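Local structure of TbiB1 (Thermobaculum terrenum, 5V1V) at residues A[8-13]-A[21-26]. The protein binds the leader region of a lasso-peptide precursor through a PqqD-like domain, probably presenting the peptide to the enzymes that mature it. Residues are numbered along the deposited sequence; the frame is centred on the assembly and turned at random. Where two conformers were deposited one is given.
Sequences DAVVSA and LLHLQT
Strand 10-13 runs antiparallel to strand 21-23, the first two strands of a three-stranded sheet. Val-11 and Leu-22 form the hydrogen-bonded pair, with N to O distances of 2.9 Å in both directions; two residues along, just past the bridged pairs, Leu-24 N donates a hydrogen bond to Ala-9 O at 2.8 Å, nearly straight at 170°. The tight side carries Val-10, Ser-12, Leu-21 and His-23. Here Ser-12 OG touches Leu-21 CD2 and is hydrogen-bonded to Trp-40 NE1, on helix 34-44, and weakly to the zinc ligand Glu-44; Trp-40 also packs on Val-10 and Leu-21. The buried His-23 ring, its CG anti to the backbone N (chi1 -165°), brings CE1 to 3.6 Å from Ala-9 CB and CD2 to 3.9 Å from Val-10 CG2. Its ND1 accepts Gln-25 N at 3.2 Å in the ring plane, so that nitrogen is probably unprotonated. An alanine in place of His-23 would lose the ring acceptor for Gln-25 N and would probably loosen the packing on Ala-9 and Val-10. The other side is more open to solvent: beyond the strand end the exposed Leu-24 crosses Val-11 obliquely, its CD1 3.7 Å from Val-11 CG2. Backbone bonds thus set the hairpin, one face turned to helix 34-44, the opposite one offering Leu-22 to an apolar side chain of the bound peptide, consistent with a part in receiving the leader.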
ATOM      1  N   ASP A   8       4.804   8.756   9.375  1.00 13.31           N
ATOM      2  CA  ASP A   8       4.052   9.366  10.469  1.00 14.79           C
ATOM      3  C   ASP A   8       3.238  10.578  10.017  1.00 15.78           C
ATOM      4  O   ASP A   8       2.385  11.063  10.756  1.00 19.79           O
ATOM      5  CB  ASP A   8       4.993   9.771  11.609  1.00 18.25           C
ATOM      6  CG  ASP A   8       5.543   8.580  12.367  1.00 21.64           C
ATOM      7  OD1 ASP A   8       4.831   7.561  12.497  1.00 24.16           O
ATOM      8  OD2 ASP A   8       6.696   8.673  12.837  1.00 26.99           O
ATOM      9  N   ALA A   9       3.503  11.067   8.808  1.00 13.89           N
ATOM     10  CA  ALA A   9       2.786  12.217   8.260  1.00 14.59           C
ATOM     11  C   ALA A   9       1.512  11.860   7.489  1.00 13.35           C
ATOM     12  O   ALA A   9       0.808  12.740   7.011  1.00 13.98           O
ATOM     13  CB  ALA A   9       3.715  13.052   7.392  1.00 15.49           C
ATOM     14  N   VAL A  10       1.210  10.570   7.394  1.00 12.04           N
ATOM     15  CA  VAL A  10       0.090  10.094   6.584  1.00 12.50           C
ATOM     16  C   VAL A  10      -1.147   9.800   7.432  1.00 13.59           C
ATOM     17  O   VAL A  10      -1.067   9.117   8.459  1.00 15.88           O
ATOM     18  CB  VAL A  10       0.490   8.853   5.749  1.00 12.47           C
ATOM     19  CG1 VAL A  10      -0.695   8.307   4.973  1.00 13.57           C
ATOM     20  CG2 VAL A  10       1.591   9.217   4.773  1.00 13.99           C
ATOM     21  N   VAL A  11      -2.276  10.353   6.991  1.00 13.27           N
ATOM     22  CA  VAL A  11      -3.595  10.046   7.537  1.00 13.71           C
ATOM     23  C   VAL A  11      -4.302   9.075   6.574  1.00 13.06           C
ATOM     24  O   VAL A  11      -4.296   9.298   5.363  1.00 13.99           O
ATOM     25  CB  VAL A  11      -4.437  11.339   7.698  1.00 15.83           C
ATOM     26  CG1 VAL A  11      -5.846  11.023   8.175  1.00 19.34           C
ATOM     27  CG2 VAL A  11      -3.773  12.315   8.666  1.00 18.17           C
ATOM     28  N   SER A  12      -4.903   8.012   7.109  1.00 12.43           N
ATOM     29  CA  SER A  12      -5.623   7.027   6.295  1.00 13.42           C
ATOM     30  C   SER A  12      -7.110   7.078   6.605  1.00 14.76           C
ATOM     31  O   SER A  12      -7.511   7.040   7.768  1.00 17.89           O
ATOM     32  CB  SER A  12      -5.113   5.609   6.560  1.00 17.68           C
ATOM     33  OG  SER A  12      -3.728   5.505   6.342  1.00 19.23           O
ATOM     34  N   ALA A  13      -7.921   7.151   5.553  1.00 14.31           N
ATOM     35  CA  ALA A  13      -9.374   7.222   5.677  1.00 14.62           C
ATOM     36  C   ALA A  13      -9.986   6.076   4.878  1.00 15.51           C
ATOM     37  O   ALA A  13     -10.026   6.128   3.654  1.00 16.15           O
ATOM     38  CB  ALA A  13      -9.877   8.562   5.152  1.00 17.23           C
ATOM     39  N   LEU A  21      -5.567   8.254   1.210  1.00 11.76           N
ATOM     40  CA  LEU A  21      -4.380   8.634   1.986  1.00 11.65           C
ATOM     41  C   LEU A  21      -4.115  10.118   1.821  1.00 11.87           C
ATOM     42  O   LEU A  21      -4.127  10.622   0.696  1.00 12.42           O
ATOM     43  CB  LEU A  21      -3.139   7.874   1.503  1.00 13.41           C
ATOM     44  CG  LEU A  21      -3.277   6.363   1.349  1.00 13.48           C
ATOM     45  CD1 LEU A  21      -1.995   5.739   0.828  1.00 13.74           C
ATOM     46  CD2 LEU A  21      -3.652   5.752   2.683  1.00 15.50           C
ATOM     47  N   LEU A  22      -3.852  10.804   2.930  1.00 12.05           N
ATOM     48  CA  LEU A  22      -3.497  12.212   2.910  0.50 13.65           C
ATOM     49  C   LEU A  22      -2.116  12.387   3.525  1.00 11.95           C
ATOM     50  O   LEU A  22      -1.893  11.992   4.669  1.00 13.93           O
ATOM     51  CB  LEU A  22      -4.516  13.027   3.708  0.50 16.59           C
ATOM     52  CG  LEU A  22      -5.936  13.180   3.167  0.50 19.26           C
ATOM     53  CD1 LEU A  22      -6.778  11.932   3.402  0.50 19.15           C
ATOM     54  CD2 LEU A  22      -6.567  14.384   3.841  0.50 22.47           C
ATOM     55  N   HIS A  23      -1.191  12.965   2.771  1.00 11.88           N
ATOM     56  CA  HIS A  23       0.112  13.247   3.315  1.00 12.01           C
ATOM     57  C   HIS A  23       0.099  14.671   3.842  1.00 12.65           C
ATOM     58  O   HIS A  23      -0.024  15.622   3.066  1.00 13.88           O
ATOM     59  CB  HIS A  23       1.186  13.067   2.258  1.00 12.85           C
ATOM     60  CG  HIS A  23       2.565  13.004   2.824  1.00 13.98           C
ATOM     61  ND1 HIS A  23       3.132  14.046   3.528  1.00 15.11           N
ATOM     62  CD2 HIS A  23       3.487  12.014   2.807  1.00 16.15           C
ATOM     63  CE1 HIS A  23       4.346  13.699   3.915  1.00 16.69           C
ATOM     64  NE2 HIS A  23       4.580  12.469   3.499  1.00 16.39           N
ATOM     65  N   LEU A  24       0.185  14.813   5.163  1.00 12.92           N
ATOM     66  CA  LEU A  24      -0.012  16.124   5.808  1.00 14.32           C
ATOM     67  C   LEU A  24       1.068  17.153   5.537  1.00 15.61           C
ATOM     68  O   LEU A  24       0.876  18.343   5.804  1.00 18.07           O
ATOM     69  CB  LEU A  24      -0.197  15.966   7.315  1.00 16.04           C
ATOM     70  CG  LEU A  24      -1.420  15.172   7.765  1.00 18.26           C
ATOM     71  CD1 LEU A  24      -1.512  15.166   9.279  1.00 21.38           C
ATOM     72  CD2 LEU A  24      -2.702  15.696   7.143  1.00 20.95           C
ATOM     73  N   GLN A  25       2.207  16.714   5.017  1.00 15.16           N
ATOM     74  CA  GLN A  25       3.304  17.653   4.782  1.00 17.65           C
ATOM     75  C   GLN A  25       3.505  18.016   3.311  1.00 18.85           C
ATOM     76  O   GLN A  25       3.901  19.136   3.003  1.00 24.51           O
ATOM     77  CB  GLN A  25       4.584  17.135   5.430  1.00 19.80           C
ATOM     78  CG  GLN A  25       4.458  17.056   6.948  1.00 20.85           C
ATOM     79  CD  GLN A  25       5.758  16.726   7.642  1.00 24.92           C
ATOM     80  OE1 GLN A  25       6.839  17.003   7.125  1.00 29.45           O
ATOM     81  NE2 GLN A  25       5.660  16.141   8.830  1.00 23.82           N
ATOM     82  N   THR A  26       3.210  17.083   2.410  1.00 18.90           N
ATOM     83  CA  THR A  26       3.236  17.372   0.972  1.00 17.35           C
ATOM     84  C   THR A  26       1.886  17.930   0.503  1.00 18.51           C
ATOM     85  O   THR A  26       1.802  18.582  -0.546  1.00 20.30           O
ATOM     86  CB  THR A  26       3.620  16.136   0.133  1.00 18.70           C
ATOM     87  OG1 THR A  26       2.566  15.169   0.187  1.00 17.91           O
ATOM     88  CG2 THR A  26       4.925  15.503   0.636  1.00 20.82           C
TER